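Octopine dehydrogenase (Pecten maximus, PDB 3C7A) catalyses the NADH-dependent reductive condensation of L-arginine with pyruvate to give D-octopine, acting on arginine in preference to other amino acids. Local coordinates at residues A119-Q124 / M138-T143; F217-S222 / L306-K311; M332-F337 / K353-A358. All blocks are in the same frame, centred on the assembly; numbering follows the deposited sequence.

Interaction 1 of 3, residues A119-Q124 / M138-T143. With EDO (1,2-ethanediol), chain C.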
ATOM      1  N   ALA A 119       3.476   2.861   3.010  1.00 12.76           N
ATOM      2  CA  ALA A 119       4.228   3.270   4.190  1.00 12.68           C
ATOM      3  C   ALA A 119       4.514   4.767   4.169  1.00 12.63           C
ATOM      4  O   ALA A 119       4.973   5.308   3.163  1.00 12.46           O
ATOM      5  CB  ALA A 119       5.524   2.481   4.292  1.00 12.69           C
ATOM      6  N   GLY A 120       4.241   5.432   5.287  1.00 12.58           N
ATOM      7  CA  GLY A 120       4.471   6.879   5.401  1.00 12.44           C
ATOM      8  C   GLY A 120       3.274   7.767   5.088  1.00 12.43           C
ATOM      9  O   GLY A 120       3.419   8.987   4.962  1.00 12.31           O
ATOM     10  N   PHE A 121       2.097   7.152   4.972  1.00 12.33           N
ATOM     11  CA  PHE A 121       0.839   7.837   4.637  1.00 12.33           C
ATOM     12  C   PHE A 121       0.476   8.952   5.629  1.00 12.40           C
ATOM     13  O   PHE A 121       0.114  10.062   5.220  1.00 12.31           O
ATOM     14  CB  PHE A 121      -0.296   6.801   4.549  1.00 12.21           C
ATOM     15  CG  PHE A 121      -1.577   7.321   3.939  1.00 12.23           C
ATOM     16  CD1 PHE A 121      -2.663   7.653   4.747  1.00 11.97           C
ATOM     17  CD2 PHE A 121      -1.711   7.444   2.556  1.00 12.07           C
ATOM     18  CE1 PHE A 121      -3.859   8.119   4.191  1.00 12.12           C
ATOM     19  CE2 PHE A 121      -2.901   7.911   1.987  1.00 12.21           C
ATOM     20  CZ  PHE A 121      -3.978   8.248   2.807  1.00 12.24           C
ATOM     21  N   GLU A 122       0.587   8.652   6.924  1.00 12.46           N
ATOM     22  CA  GLU A 122       0.188   9.578   7.992  1.00 12.55           C
ATOM     23  C   GLU A 122       1.124  10.784   8.155  1.00 12.59           C
ATOM     24  O   GLU A 122       0.661  11.896   8.429  1.00 12.47           O
ATOM     25  CB  GLU A 122       0.038   8.840   9.333  1.00 12.57           C
ATOM     26  CG  GLU A 122      -1.075   7.781   9.374  1.00 12.53           C
ATOM     27  CD  GLU A 122      -0.612   6.388   8.948  1.00 12.59           C
ATOM     28  OE1 GLU A 122       0.538   6.240   8.479  1.00 12.41           O
ATOM     29  OE2 GLU A 122      -1.407   5.432   9.088  1.00 12.41           O
ATOM     30  N   PHE A 123       2.432  10.562   7.993  1.00 12.62           N
ATOM     31  CA  PHE A 123       3.425  11.644   8.089  1.00 12.70           C
ATOM     32  C   PHE A 123       3.223  12.707   7.002  1.00 12.69           C
ATOM     33  O   PHE A 123       3.350  13.909   7.268  1.00 12.53           O
ATOM     34  CB  PHE A 123       4.868  11.108   8.021  1.00 12.75           C
ATOM     35  CG  PHE A 123       5.194  10.041   9.047  1.00 12.92           C
ATOM     36  CD1 PHE A 123       4.774  10.159  10.373  1.00 12.91           C
ATOM     37  CD2 PHE A 123       5.959   8.933   8.685  1.00 13.08           C
ATOM     38  CE1 PHE A 123       5.086   9.174  11.315  1.00 12.99           C
ATOM     39  CE2 PHE A 123       6.280   7.942   9.620  1.00 13.46           C
ATOM     40  CZ  PHE A 123       5.841   8.064  10.939  1.00 13.14           C
ATOM     41  N   GLN A 124       2.907  12.252   5.788  1.00 12.68           N
ATOM     42  CA  GLN A 124       2.691  13.122   4.624  1.00 12.73           C
ATOM     43  C   GLN A 124       1.436  13.995   4.768  1.00 12.90           C
ATOM     44  O   GLN A 124       1.462  15.185   4.441  1.00 12.76           O
ATOM     45  CB  GLN A 124       2.624  12.279   3.338  1.00 12.73           C
ATOM     46  CG  GLN A 124       2.551  13.079   2.032  1.00 12.52           C
ATOM     47  CD  GLN A 124       2.578  12.196   0.786  1.00 12.62           C
ATOM     48  OE1 GLN A 124       1.824  11.226   0.674  1.00 12.02           O
ATOM     49  NE2 GLN A 124       3.448  12.539  -0.160  1.00 12.39           N
ATOM     50  N   MET A 138      -7.845   9.552  10.217  1.00 12.74           N
ATOM     51  CA  MET A 138      -7.016   8.884   9.192  1.00 12.73           C
ATOM     52  C   MET A 138      -7.092   7.339   9.281  1.00 12.71           C
ATOM     53  O   MET A 138      -6.785   6.760  10.327  1.00 12.65           O
ATOM     54  CB  MET A 138      -5.551   9.373   9.278  1.00 12.76           C
ATOM     55  CG  MET A 138      -5.339  10.871   8.969  1.00 12.59           C
ATOM     56  SD  MET A 138      -3.659  11.527   9.239  1.00 12.85           S
ATOM     57  CE  MET A 138      -3.632  11.719  11.023  1.00 12.54           C
ATOM     58  N   MET A 139      -7.488   6.691   8.177  1.00 12.67           N
ATOM     59  CA  MET A 139      -7.751   5.233   8.115  1.00 12.63           C
ATOM     60  C   MET A 139      -6.889   4.534   7.039  1.00 12.71           C
ATOM     61  O   MET A 139      -6.874   4.973   5.888  1.00 12.66           O
ATOM     62  CB  MET A 139      -9.249   4.998   7.837  1.00 12.63           C
ATOM     63  CG  MET A 139      -9.779   3.577   8.085  1.00 12.54           C
ATOM     64  SD  MET A 139     -11.551   3.406   7.720  1.00 12.51           S
ATOM     65  CE  MET A 139     -11.878   1.746   8.310  1.00 12.58           C
ATOM     66  N   SER A 140      -6.197   3.447   7.407  1.00 12.79           N
ATOM     67  CA  SER A 140      -5.236   2.764   6.504  1.00 12.90           C
ATOM     68  C   SER A 140      -5.424   1.238   6.333  1.00 12.97           C
ATOM     69  O   SER A 140      -5.299   0.482   7.302  1.00 12.80           O
ATOM     70  CB  SER A 140      -3.793   3.041   6.957  1.00 12.92           C
ATOM     71  OG  SER A 140      -3.469   4.419   6.881  1.00 13.16           O
ATOM     72  N   PHE A 141      -5.680   0.799   5.095  1.00 13.03           N
ATOM     73  CA  PHE A 141      -5.898  -0.628   4.759  1.00 13.21           C
ATOM     74  C   PHE A 141      -4.623  -1.369   4.311  1.00 13.38           C
ATOM     75  O   PHE A 141      -3.699  -0.752   3.770  1.00 13.34           O
ATOM     76  CB  PHE A 141      -6.980  -0.766   3.675  1.00 13.16           C
ATOM     77  CG  PHE A 141      -8.394  -0.642   4.195  1.00 13.12           C
ATOM     78  CD1 PHE A 141      -9.000   0.607   4.318  1.00 13.02           C
ATOM     79  CD2 PHE A 141      -9.121  -1.776   4.547  1.00 13.17           C
ATOM     80  CE1 PHE A 141     -10.309   0.726   4.795  1.00 13.05           C
ATOM     81  CE2 PHE A 141     -10.431  -1.671   5.025  1.00 13.44           C
ATOM     82  CZ  PHE A 141     -11.026  -0.416   5.149  1.00 13.32           C
ATOM     83  N   GLU A 142      -4.594  -2.691   4.512  1.00 13.59           N
ATOM     84  CA  GLU A 142      -3.385  -3.509   4.260  1.00 13.88           C
ATOM     85  C   GLU A 142      -3.051  -3.793   2.781  1.00 14.03           C
ATOM     86  O   GLU A 142      -1.872  -3.848   2.414  1.00 14.07           O
ATOM     87  CB  GLU A 142      -3.383  -4.809   5.098  1.00 13.95           C
ATOM     88  CG  GLU A 142      -4.487  -5.827   4.773  1.00 13.81           C
ATOM     89  CD  GLU A 142      -4.414  -7.099   5.622  1.00 14.10           C
ATOM     90  OE1 GLU A 142      -3.311  -7.670   5.780  1.00 14.71           O
ATOM     91  OE2 GLU A 142      -5.470  -7.542   6.123  1.00 13.71           O
ATOM     92  N   THR A 143      -4.083  -3.981   1.954  1.00 14.11           N
ATOM     93  CA  THR A 143      -3.935  -4.202   0.499  1.00 14.19           C
ATOM     94  C   THR A 143      -5.267  -3.938  -0.235  1.00 14.17           C
ATOM     95  O   THR A 143      -6.253  -3.553   0.397  1.00 14.15           O
ATOM     96  CB  THR A 143      -3.357  -5.623   0.172  1.00 14.25           C
ATOM     97  OG1 THR A 143      -2.970  -5.692  -1.208  1.00 14.51           O
ATOM     98  CG2 THR A 143      -4.365  -6.734   0.483  1.00 14.16           C
TER
HETATM   99  C1  EDO C 406       1.308  -9.378   4.998  1.00 16.99           C
HETATM  100  O1  EDO C 406       2.311  -8.448   4.571  1.00 16.48           O
HETATM  101  C2  EDO C 406       0.193  -8.641   5.731  1.00 17.07           C
HETATM  102  O2  EDO C 406      -0.590  -7.893   4.791  1.00 17.16           O
HETATM  103  O   HOH W   1      -4.052   4.929  10.602  1.00 10.52           O

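Interaction 2 of 3, residues F217-S222 / L306-K311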
ATOM      1  N   PHE A 217      17.740 -10.473  -5.175  1.00 20.71           N
ATOM      2  CA  PHE A 217      19.136 -10.548  -4.726  1.00 21.19           C
ATOM      3  C   PHE A 217      19.637 -11.994  -4.622  1.00 21.51           C
ATOM      4  O   PHE A 217      20.808 -12.271  -4.885  1.00 21.49           O
ATOM      5  CB  PHE A 217      19.312  -9.820  -3.383  1.00 21.18           C
ATOM      6  CG  PHE A 217      20.721  -9.856  -2.838  1.00 21.27           C
ATOM      7  CD1 PHE A 217      21.705  -9.010  -3.346  1.00 21.53           C
ATOM      8  CD2 PHE A 217      21.059 -10.729  -1.806  1.00 21.42           C
ATOM      9  CE1 PHE A 217      23.007  -9.038  -2.842  1.00 21.58           C
ATOM     10  CE2 PHE A 217      22.357 -10.766  -1.294  1.00 21.69           C
ATOM     11  CZ  PHE A 217      23.333  -9.919  -1.814  1.00 21.51           C
ATOM     12  N   GLY A 218      18.746 -12.907  -4.239  1.00 21.90           N
ATOM     13  CA  GLY A 218      19.086 -14.323  -4.102  1.00 22.53           C
ATOM     14  C   GLY A 218      19.480 -15.011  -5.400  1.00 23.03           C
ATOM     15  O   GLY A 218      20.297 -15.936  -5.394  1.00 23.04           O
ATOM     16  N   ARG A 219      18.906 -14.553  -6.512  1.00 23.46           N
ATOM     17  CA  ARG A 219      19.121 -15.175  -7.821  1.00 23.99           C
ATOM     18  C   ARG A 219      20.163 -14.456  -8.689  1.00 24.22           C
ATOM     19  O   ARG A 219      20.957 -15.109  -9.373  1.00 24.20           O
ATOM     20  CB  ARG A 219      17.782 -15.309  -8.569  1.00 24.06           C
ATOM     21  CG  ARG A 219      17.849 -15.985  -9.944  1.00 24.67           C
ATOM     22  CD  ARG A 219      18.184 -17.472  -9.851  1.00 25.78           C
ATOM     23  NE  ARG A 219      18.310 -18.092 -11.173  1.00 26.65           N
ATOM     24  CZ  ARG A 219      19.438 -18.149 -11.879  1.00 27.14           C
ATOM     25  NH1 ARG A 219      20.562 -17.622 -11.405  1.00 27.24           N
ATOM     26  NH2 ARG A 219      19.444 -18.735 -13.070  1.00 27.24           N
ATOM     27  N   TRP A 220      20.166 -13.123  -8.652  1.00 24.59           N
ATOM     28  CA  TRP A 220      21.041 -12.323  -9.522  1.00 25.00           C
ATOM     29  C   TRP A 220      22.144 -11.559  -8.775  1.00 25.41           C
ATOM     30  O   TRP A 220      22.844 -10.734  -9.370  1.00 25.40           O
ATOM     31  CB  TRP A 220      20.213 -11.350 -10.375  1.00 24.87           C
ATOM     32  CG  TRP A 220      19.023 -11.974 -11.065  1.00 24.85           C
ATOM     33  CD1 TRP A 220      17.705 -11.748 -10.785  1.00 24.73           C
ATOM     34  CD2 TRP A 220      19.047 -12.922 -12.143  1.00 24.72           C
ATOM     35  NE1 TRP A 220      16.907 -12.493 -11.621  1.00 24.70           N
ATOM     36  CE2 TRP A 220      17.703 -13.224 -12.462  1.00 24.77           C
ATOM     37  CE3 TRP A 220      20.072 -13.547 -12.867  1.00 24.82           C
ATOM     38  CZ2 TRP A 220      17.357 -14.124 -13.477  1.00 24.76           C
ATOM     39  CZ3 TRP A 220      19.727 -14.442 -13.878  1.00 24.71           C
ATOM     40  CH2 TRP A 220      18.380 -14.720 -14.171  1.00 24.80           C
ATOM     41  N   GLY A 221      22.301 -11.851  -7.484  1.00 25.89           N
ATOM     42  CA  GLY A 221      23.246 -11.140  -6.613  1.00 26.54           C
ATOM     43  C   GLY A 221      24.688 -11.094  -7.087  1.00 27.03           C
ATOM     44  O   GLY A 221      25.318 -10.034  -7.068  1.00 27.11           O
ATOM     45  N   SER A 222      25.212 -12.244  -7.504  1.00 27.47           N
ATOM     46  CA  SER A 222      26.579 -12.336  -8.017  1.00 28.00           C
ATOM     47  C   SER A 222      26.598 -12.887  -9.447  1.00 28.29           C
ATOM     48  O   SER A 222      27.299 -13.859  -9.744  1.00 28.40           O
ATOM     49  CB  SER A 222      27.445 -13.191  -7.087  1.00 27.97           C
ATOM     50  OG  SER A 222      26.950 -14.517  -7.008  1.00 28.18           O
ATOM     51  N   LEU A 306       4.611 -19.169 -11.657  1.00 23.09           N
ATOM     52  CA  LEU A 306       4.995 -17.750 -11.676  1.00 22.85           C
ATOM     53  C   LEU A 306       6.507 -17.572 -11.867  1.00 22.68           C
ATOM     54  O   LEU A 306       7.301 -18.181 -11.147  1.00 22.68           O
ATOM     55  CB  LEU A 306       4.514 -17.042 -10.399  1.00 22.81           C
ATOM     56  CG  LEU A 306       3.066 -17.267  -9.932  1.00 22.83           C
ATOM     57  CD1 LEU A 306       2.831 -16.651  -8.560  1.00 22.90           C
ATOM     58  CD2 LEU A 306       2.039 -16.739 -10.937  1.00 22.69           C
ATOM     59  N   VAL A 307       6.892 -16.732 -12.833  1.00 22.47           N
ATOM     60  CA  VAL A 307       8.305 -16.582 -13.241  1.00 22.25           C
ATOM     61  C   VAL A 307       8.850 -15.144 -13.178  1.00 22.07           C
ATOM     62  O   VAL A 307       8.090 -14.184 -13.025  1.00 22.05           O
ATOM     63  CB  VAL A 307       8.559 -17.154 -14.674  1.00 22.27           C
ATOM     64  CG1 VAL A 307       8.385 -18.671 -14.701  1.00 22.31           C
ATOM     65  CG2 VAL A 307       7.657 -16.479 -15.713  1.00 22.21           C
ATOM     66  N   HIS A 308      10.174 -15.022 -13.306  1.00 21.88           N
ATOM     67  CA  HIS A 308      10.886 -13.737 -13.357  1.00 21.76           C
ATOM     68  C   HIS A 308      10.596 -12.942 -14.644  1.00 21.66           C
ATOM     69  O   HIS A 308      10.288 -13.537 -15.679  1.00 21.52           O
ATOM     70  CB  HIS A 308      12.401 -13.973 -13.261  1.00 21.73           C
ATOM     71  CG  HIS A 308      12.910 -14.157 -11.864  1.00 21.76           C
ATOM     72  ND1 HIS A 308      12.950 -15.385 -11.240  1.00 21.82           N
ATOM     73  CD2 HIS A 308      13.423 -13.270 -10.978  1.00 21.74           C
ATOM     74  CE1 HIS A 308      13.454 -15.246 -10.026  1.00 21.72           C
ATOM     75  NE2 HIS A 308      13.750 -13.971  -9.842  1.00 21.78           N
ATOM     76  N   PRO A 309      10.692 -11.596 -14.582  1.00 21.64           N
ATOM     77  CA  PRO A 309      10.647 -10.779 -15.802  1.00 21.60           C
ATOM     78  C   PRO A 309      11.986 -10.776 -16.557  1.00 21.54           C
ATOM     79  O   PRO A 309      13.034 -10.533 -15.950  1.00 21.49           O
ATOM     80  CB  PRO A 309      10.312  -9.380 -15.277  1.00 21.57           C
ATOM     81  CG  PRO A 309      10.835  -9.355 -13.884  1.00 21.61           C
ATOM     82  CD  PRO A 309      10.818 -10.768 -13.364  1.00 21.64           C
ATOM     83  N   VAL A 310      11.939 -11.046 -17.864  1.00 21.52           N
ATOM     84  CA  VAL A 310      13.150 -11.181 -18.699  1.00 21.47           C
ATOM     85  C   VAL A 310      13.052 -10.461 -20.059  1.00 21.55           C
ATOM     86  O   VAL A 310      11.975 -10.002 -20.448  1.00 21.47           O
ATOM     87  CB  VAL A 310      13.537 -12.679 -18.940  1.00 21.47           C
ATOM     88  CG1 VAL A 310      13.955 -13.364 -17.639  1.00 21.39           C
ATOM     89  CG2 VAL A 310      12.403 -13.445 -19.628  1.00 21.32           C
ATOM     90  N   LYS A 311      14.184 -10.374 -20.765  1.00 21.60           N
ATOM     91  CA  LYS A 311      14.253  -9.792 -22.119  1.00 21.83           C
ATOM     92  C   LYS A 311      15.271 -10.514 -23.021  1.00 21.91           C
ATOM     93  O   LYS A 311      16.176 -11.193 -22.525  1.00 21.91           O
ATOM     94  CB  LYS A 311      14.544  -8.284 -22.061  1.00 21.78           C
ATOM     95  CG  LYS A 311      15.901  -7.908 -21.468  1.00 21.87           C
ATOM     96  CD  LYS A 311      16.062  -6.398 -21.366  1.00 22.00           C
ATOM     97  CE  LYS A 311      17.386  -6.029 -20.715  1.00 22.53           C
ATOM     98  NZ  LYS A 311      17.552  -4.555 -20.581  1.00 22.99           N
TER

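Interaction 3 of 3, residues M332-F337 / K353-A358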
ATOM      1  N   MET A 332       9.115   4.202  -0.965  1.00 18.02           N
ATOM      2  CA  MET A 332       7.805   4.150  -0.289  1.00 17.78           C
ATOM      3  C   MET A 332       7.567   2.957   0.720  1.00 17.38           C
ATOM      4  O   MET A 332       6.430   2.706   1.090  1.00 17.24           O
ATOM      5  CB  MET A 332       6.658   4.174  -1.309  1.00 17.96           C
ATOM      6  CG  MET A 332       6.741   5.184  -2.449  1.00 18.79           C
ATOM      7  SD  MET A 332       6.384   6.841  -1.990  1.00 20.91           S
ATOM      8  CE  MET A 332       7.920   7.391  -1.779  1.00 20.52           C
ATOM      9  N   GLY A 333       8.665   2.290   1.121  1.00 16.87           N
ATOM     10  CA  GLY A 333       8.717   1.084   1.928  1.00 16.34           C
ATOM     11  C   GLY A 333       9.942   0.855   2.864  1.00 16.04           C
ATOM     12  O   GLY A 333       9.968   1.312   3.977  1.00 15.93           O
ATOM     13  N   MET A 334      10.951   0.165   2.379  1.00 15.63           N
ATOM     14  CA  MET A 334      12.214  -0.071   3.125  1.00 15.38           C
ATOM     15  C   MET A 334      12.870   1.206   3.789  1.00 15.25           C
ATOM     16  O   MET A 334      13.256   1.150   4.926  1.00 15.15           O
ATOM     17  CB  MET A 334      13.251  -0.914   2.314  1.00 15.34           C
ATOM     18  CG  MET A 334      12.976  -2.410   1.952  1.00 15.17           C
ATOM     19  SD  MET A 334      14.393  -3.503   1.468  1.00 15.09           S
ATOM     20  CE  MET A 334      15.165  -3.716   3.042  1.00 14.85           C
ATOM     21  N   ILE A 335      12.902   2.346   3.068  1.00 15.17           N
ATOM     22  CA  ILE A 335      13.501   3.597   3.570  1.00 15.06           C
ATOM     23  C   ILE A 335      12.720   4.190   4.757  1.00 15.02           C
ATOM     24  O   ILE A 335      13.318   4.753   5.681  1.00 14.98           O
ATOM     25  CB  ILE A 335      13.678   4.660   2.430  1.00 15.02           C
ATOM     26  CG1 ILE A 335      14.616   4.146   1.322  1.00 15.15           C
ATOM     27  CG2 ILE A 335      14.165   6.013   2.976  1.00 15.17           C
ATOM     28  CD1 ILE A 335      16.071   3.897   1.742  1.00 14.83           C
ATOM     29  N   VAL A 336      11.394   4.054   4.730  1.00 14.96           N
ATOM     30  CA  VAL A 336      10.529   4.538   5.819  1.00 14.91           C
ATOM     31  C   VAL A 336      10.771   3.751   7.119  1.00 14.88           C
ATOM     32  O   VAL A 336      10.834   4.339   8.207  1.00 14.80           O
ATOM     33  CB  VAL A 336       9.019   4.511   5.429  1.00 14.96           C
ATOM     34  CG1 VAL A 336       8.161   5.189   6.501  1.00 14.92           C
ATOM     35  CG2 VAL A 336       8.790   5.188   4.078  1.00 14.89           C
ATOM     36  N   PHE A 337      10.916   2.431   6.994  1.00 14.82           N
ATOM     37  CA  PHE A 337      11.232   1.546   8.125  1.00 14.80           C
ATOM     38  C   PHE A 337      12.587   1.875   8.771  1.00 14.83           C
ATOM     39  O   PHE A 337      12.723   1.817   9.997  1.00 14.69           O
ATOM     40  CB  PHE A 337      11.175   0.073   7.682  1.00 14.78           C
ATOM     41  CG  PHE A 337      11.573  -0.916   8.753  1.00 14.85           C
ATOM     42  CD1 PHE A 337      10.755  -1.140   9.860  1.00 14.93           C
ATOM     43  CD2 PHE A 337      12.758  -1.643   8.641  1.00 14.79           C
ATOM     44  CE1 PHE A 337      11.121  -2.060  10.850  1.00 15.04           C
ATOM     45  CE2 PHE A 337      13.133  -2.565   9.621  1.00 14.69           C
ATOM     46  CZ  PHE A 337      12.312  -2.774  10.729  1.00 14.93           C
ATOM     47  N   LYS A 353      21.928  -4.184   3.954  1.00 19.56           N
ATOM     48  CA  LYS A 353      22.634  -4.807   2.830  1.00 19.77           C
ATOM     49  C   LYS A 353      21.803  -4.824   1.544  1.00 19.63           C
ATOM     50  O   LYS A 353      22.337  -4.620   0.450  1.00 19.56           O
ATOM     51  CB  LYS A 353      23.090  -6.224   3.201  1.00 19.75           C
ATOM     52  CG  LYS A 353      24.075  -6.853   2.211  1.00 20.12           C
ATOM     53  CD  LYS A 353      24.777  -8.076   2.795  1.00 20.24           C
ATOM     54  CE  LYS A 353      23.912  -9.324   2.725  1.00 21.12           C
ATOM     55  NZ  LYS A 353      24.564 -10.481   3.397  1.00 21.88           N
ATOM     56  N   LEU A 354      20.501  -5.063   1.687  1.00 19.57           N
ATOM     57  CA  LEU A 354      19.582  -5.099   0.547  1.00 19.54           C
ATOM     58  C   LEU A 354      19.299  -3.708  -0.022  1.00 19.54           C
ATOM     59  O   LEU A 354      19.064  -3.565  -1.224  1.00 19.55           O
ATOM     60  CB  LEU A 354      18.270  -5.806   0.923  1.00 19.50           C
ATOM     61  CG  LEU A 354      18.333  -7.289   1.313  1.00 19.37           C
ATOM     62  CD1 LEU A 354      17.019  -7.742   1.940  1.00 19.28           C
ATOM     63  CD2 LEU A 354      18.696  -8.181   0.121  1.00 19.40           C
ATOM     64  N   ILE A 355      19.325  -2.693   0.842  1.00 19.64           N
ATOM     65  CA  ILE A 355      19.116  -1.296   0.436  1.00 19.79           C
ATOM     66  C   ILE A 355      20.245  -0.787  -0.475  1.00 19.94           C
ATOM     67  O   ILE A 355      19.981  -0.178  -1.515  1.00 19.88           O
ATOM     68  CB  ILE A 355      18.933  -0.354   1.668  1.00 19.77           C
ATOM     69  CG1 ILE A 355      17.620  -0.671   2.397  1.00 19.78           C
ATOM     70  CG2 ILE A 355      18.960   1.123   1.250  1.00 19.87           C
ATOM     71  CD1 ILE A 355      17.548  -0.143   3.824  1.00 19.74           C
ATOM     72  N   MET A 356      21.492  -1.056  -0.085  1.00 20.11           N
ATOM     73  CA  MET A 356      22.668  -0.585  -0.829  1.00 20.35           C
ATOM     74  C   MET A 356      22.785  -1.210  -2.226  1.00 20.50           C
ATOM     75  O   MET A 356      23.207  -0.543  -3.175  1.00 20.45           O
ATOM     76  CB  MET A 356      23.959  -0.822  -0.030  1.00 20.37           C
ATOM     77  CG  MET A 356      24.044  -0.085   1.316  1.00 20.56           C
ATOM     78  SD  MET A 356      23.997   1.723   1.226  1.00 20.59           S
ATOM     79  CE  MET A 356      25.562   2.089   0.427  1.00 20.97           C
ATOM     80  N   TRP A 357      22.406  -2.482  -2.343  1.00 20.69           N
ATOM     81  CA  TRP A 357      22.438  -3.199  -3.622  1.00 20.95           C
ATOM     82  C   TRP A 357      21.325  -2.751  -4.578  1.00 21.18           C
ATOM     83  O   TRP A 357      21.567  -2.571  -5.773  1.00 21.13           O
ATOM     84  CB  TRP A 357      22.372  -4.717  -3.397  1.00 20.90           C
ATOM     85  CG  TRP A 357      22.421  -5.532  -4.669  1.00 20.85           C
ATOM     86  CD1 TRP A 357      23.536  -5.880  -5.377  1.00 20.91           C
ATOM     87  CD2 TRP A 357      21.305  -6.098  -5.375  1.00 20.84           C
ATOM     88  NE1 TRP A 357      23.186  -6.623  -6.481  1.00 20.93           N
ATOM     89  CE2 TRP A 357      21.825  -6.773  -6.504  1.00 20.93           C
ATOM     90  CE3 TRP A 357      19.919  -6.098  -5.165  1.00 20.73           C
ATOM     91  CZ2 TRP A 357      21.005  -7.445  -7.420  1.00 20.86           C
ATOM     92  CZ3 TRP A 357      19.104  -6.766  -6.077  1.00 20.92           C
ATOM     93  CH2 TRP A 357      19.652  -7.430  -7.191  1.00 20.94           C
ATOM     94  N   ALA A 358      20.118  -2.572  -4.043  1.00 21.51           N
ATOM     95  CA  ALA A 358      18.936  -2.259  -4.854  1.00 21.89           C
ATOM     96  C   ALA A 358      18.933  -0.846  -5.443  1.00 22.20           C
ATOM     97  O   ALA A 358      18.524  -0.659  -6.592  1.00 22.13           O
ATOM     98  CB  ALA A 358      17.659  -2.509  -4.058  1.00 21.86           C
TER

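Interaction 1 of 3, residues A119-Q124 / M138-T143
S140 meets both E122 and F121 where helix 121-129 packs on strand 137-141, the second half of a beta-alpha-beta unit that starts with strand 111-114 in the Rossmann-type nucleotide-binding domain. S140 OG lies 3.2 Å from E122 OE2, within hydrogen-bonding range, and 4.0 Å from F121 CD1. The same hydroxyl is hydrogen-bonded to S117 OG, which ties the strand to the loop leading into the helix. A bend at chi2 (90°) turns the E122 carboxylate so that OE2 faces the serine. A water joins the polar group, donating to E122 OE2 at 3.1 Å and, weakly, to M138 O. Burial of the carboxylate may raise its pKa, while its place in the first helical turn may favour the charged form. M138 points toward the helix, and its SD comes within 4.4 Å of E122 O, a loose contact. F200 of helix 200-205 packs on E122. G120, at the N-cap position, turns the chain into the helix with a positive phi (94°), two residues after Q118 of the pyruvate site. Farther along the second segment comes T143, another pyruvate-binding residue. Beside it, E142 OE1 accepts a 2.9 Å hydrogen bond from O2 of an ethanediol, probably from the crystallisation liquor, which is also bonded to M206 O.

Interaction 2 of 3, residues F217-S222 / L306-K311
H308 ND1 is held by weak hydrogen bonds to two backbone carbonyls, P232 O and L233 O, an arrangement consistent with a proton on ND1 and one that would limit the rotation of the imidazole while its other side meets W220. The indole presents its edge to the imidazole face in an offset edge-to-face pair, with the five-membered ring of W220 and the H308 ring 5.2 Å apart at their centroids and their planes at 84°. W220 NE1 makes the closest approach, 3.6 Å from H308 CD2. Both rings leave their backbones anti to the carbonyl carbon (chi1 -48° for W220, -82° for H308), and the two side chains run past one another in opposite senses. R219, next to it in the chain, covers one face of the indole: its CG sits 3.7 Å above the ring centre, and W220 CZ3 lies over one face of the guanidinium, off toward its rim. At the margin of the contact, R219 CB approaches H308 NE2 at 4.4 Å. F234 adds a further edge-to-face partner to H308, and W223 does the same for W220. This is an aromatic cluster within the alpha-helical domain, joining helix 211-220, which carries the active-site H212, to the loop that enters the 310-313/316-319 hairpin.

Interaction 3 of 3, residues M332-F337 / K353-A358
Helices 330-344 and 349-362 follow one another in the chain, and their segments 332-337 and 353-358 pass at 11.0 Å between axes with a crossing angle of -135°, midway between perpendicular and antiparallel. M334 and I355 bring the backbones closest, their CA atoms 7.5 Å apart. A wider, pi-type turn at 332-334 runs up to and includes M334, and G333 O there receives only weak bonds from V336 N and F337 N. The interface itself is purely apolar. M334 reaches across with its methyl: a turn at chi3 (73°) swings CE alongside the partner helix, 4.0 Å from I355 CG1 and 4.3 Å from L354 CB. I355 is thus flanked on one branch by the methionine and on the other by I335, whose CD1 lies 4.0 Å from I355 CG2. The chi2 of I335 (-65°) carries that methyl toward the neighbouring helix although its CB is not aimed there. I330, earlier in the same helix, packs against both I335 and A358, and Y366 also covers I335. Around the pair, helix 240-263 receives F337 on V256 and K353 on M245, while W357 stacks edge-to-face with F217 of helix 211-220.

All three contacts are largely buried, but their chemistry follows their place. Interaction 1 lies nearest the centre of the chain, in the nucleotide-binding domain, and combines a buried carboxylate, hydroxyl and water with a little apolar packing. Interactions 2 and 3 belong to the alpha-helical domain: interaction 2, farther out, relies mainly on aromatic rings, interaction 3 on aliphatic groups and a methionine methyl. Interaction 3 bridges the other two. Its segment 332-337 abuts the loop before helix 121-129, with A119 CB 3.3 Å from M332 O, while L354 of its second helix packs on F217 of segment 217-222. Interactions 1 and 2 do not touch, their centres 30 Å apart.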